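Local atomic coordinates of Rd1NTF2_04 (Synthetic construct, PDB entry 6W3G), a protein that is a de novo designed NTF2-like protein of no known function, probably made as a scaffold for varied pocket shapes. Residues Val54-Ile57 / Arg58-Asp62. Numbering follows the deposited sequence.
Sequences VDWI and RHLVD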
# COMPACT_ATOMS: atom_id res chain seq x y z
N VAL A 54 -5.74 -4.03 6.27
CA VAL A 54 -5.32 -5.42 6.07
C VAL A 54 -6.42 -6.21 5.37
O VAL A 54 -6.14 -6.98 4.44
CB VAL A 54 -4.96 -6.05 7.43
CG1 VAL A 54 -5.00 -7.56 7.37
CG2 VAL A 54 -3.59 -5.57 7.85
N ASP A 55 -7.67 -6.02 5.78
CA ASP A 55 -8.78 -6.73 5.16
C ASP A 55 -8.89 -6.36 3.69
O ASP A 55 -9.21 -7.20 2.84
CB ASP A 55 -10.09 -6.41 5.88
CG ASP A 55 -10.18 -7.07 7.24
OD1 ASP A 55 -9.24 -7.80 7.63
OD2 ASP A 55 -11.20 -6.87 7.93
N TRP A 56 -8.66 -5.09 3.37
CA TRP A 56 -8.69 -4.65 1.98
C TRP A 56 -7.65 -5.39 1.17
O TRP A 56 -7.94 -5.92 0.09
CB TRP A 56 -8.47 -3.14 1.92
CG TRP A 56 -8.18 -2.64 0.55
CD1 TRP A 56 -9.02 -2.64 -0.52
CD2 TRP A 56 -6.94 -2.08 0.09
NE1 TRP A 56 -8.38 -2.11 -1.62
CE2 TRP A 56 -7.11 -1.76 -1.27
CE3 TRP A 56 -5.71 -1.81 0.70
CZ2 TRP A 56 -6.09 -1.19 -2.03
CZ3 TRP A 56 -4.70 -1.25 -0.05
CH2 TRP A 56 -4.90 -0.94 -1.41
N ILE A 57 -6.43 -5.50 1.70
CA ILE A 57 -5.36 -6.19 0.99
C ILE A 57 -5.71 -7.67 0.82
O ILE A 57 -5.53 -8.25 -0.26
CB ILE A 57 -4.02 -6.01 1.73
CG1 ILE A 57 -3.62 -4.54 1.74
CG2 ILE A 57 -2.93 -6.86 1.09
CD1 ILE A 57 -2.42 -4.25 2.63
N ARG A 58 -6.22 -8.30 1.88
CA ARG A 58 -6.52 -9.72 1.82
C ARG A 58 -7.62 -10.03 0.80
O ARG A 58 -7.57 -11.05 0.12
CB ARG A 58 -6.91 -10.23 3.21
CG ARG A 58 -5.81 -10.05 4.24
CD ARG A 58 -5.67 -11.25 5.16
NE ARG A 58 -4.39 -11.24 5.88
CZ ARG A 58 -4.23 -10.86 7.15
NH1 ARG A 58 -3.02 -10.89 7.68
NH2 ARG A 58 -5.26 -10.48 7.88
N HIS A 59 -8.61 -9.14 0.68
CA HIS A 59 -9.63 -9.33 -0.35
C HIS A 59 -9.01 -9.35 -1.75
O HIS A 59 -9.38 -10.17 -2.59
CB HIS A 59 -10.70 -8.24 -0.26
CG HIS A 59 -11.46 -8.04 -1.54
ND1 HIS A 59 -11.02 -7.20 -2.54
CD2 HIS A 59 -12.62 -8.58 -1.98
CE1 HIS A 59 -11.88 -7.23 -3.54
NE2 HIS A 59 -12.86 -8.06 -3.23
N LEU A 60 -8.08 -8.43 -2.02
CA LEU A 60 -7.40 -8.42 -3.31
C LEU A 60 -6.64 -9.72 -3.54
O LEU A 60 -6.73 -10.34 -4.61
CB LEU A 60 -6.43 -7.24 -3.38
CG LEU A 60 -7.07 -5.87 -3.27
CD1 LEU A 60 -5.99 -4.81 -3.11
CD2 LEU A 60 -7.93 -5.60 -4.49
N VAL A 61 -5.86 -10.14 -2.53
CA VAL A 61 -5.06 -11.35 -2.66
C VAL A 61 -5.93 -12.55 -3.00
O VAL A 61 -5.56 -13.40 -3.81
CB VAL A 61 -4.26 -11.57 -1.36
CG1 VAL A 61 -3.64 -12.95 -1.34
CG2 VAL A 61 -3.20 -10.49 -1.21
N ASP A 62 -7.11 -12.63 -2.38
CA ASP A 62 -7.97 -13.78 -2.59
C ASP A 62 -8.61 -13.78 -3.97
O ASP A 62 -9.00 -14.84 -4.47
CB ASP A 62 -9.07 -13.83 -1.51
CG ASP A 62 -8.53 -14.04 -0.11
OD1 ASP A 62 -7.41 -14.57 0.03
OD2 ASP A 62 -9.25 -13.69 0.86
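Trp56 and Leu60, like Val54 and Arg58, meet one turn apart within helix 50-63 of this designed NTF2-like fold, a local i to i+4 contact rather than a tertiary one. Four successive backbone i+4 to i hydrogen bonds show the alpha-helical geometry, among them Arg58 N to Val54 O at 2.9 Å and a longer one, 3.3 Å, from Leu60 N to Trp56 O. Elsewhere on the helix, Val54 touches Ser27 and Ala30 of helix 27-33, and Arg58 NH1 hydrogen-bonds Ser27 OG. The guanidinium of the poorly ordered Arg58 stands near Val54 CG1, but its exact placement there is doubtful. The indole of Trp56 packs against Val40 and Val42 of strand 38-42 and meets the ring of Tyr47. With Trp56 CG anti to the backbone N (chi1 167°), and hence beside the carbonyl carbon, the indole can offer one face to Leu60. Were Leu60 replaced by an alanine, CD1 would be gone, and this part of the indole face would probably lose its methyl contact, opening a gap beside Trp56. The evidence is a CH-pi contact: Leu60 CD1 lies 4.1 Å from the centroid of the Trp56 five-membered ring and 28° off its normal, with Trp56 CE2 the nearest ring atom to CD1, at 3.7 Å.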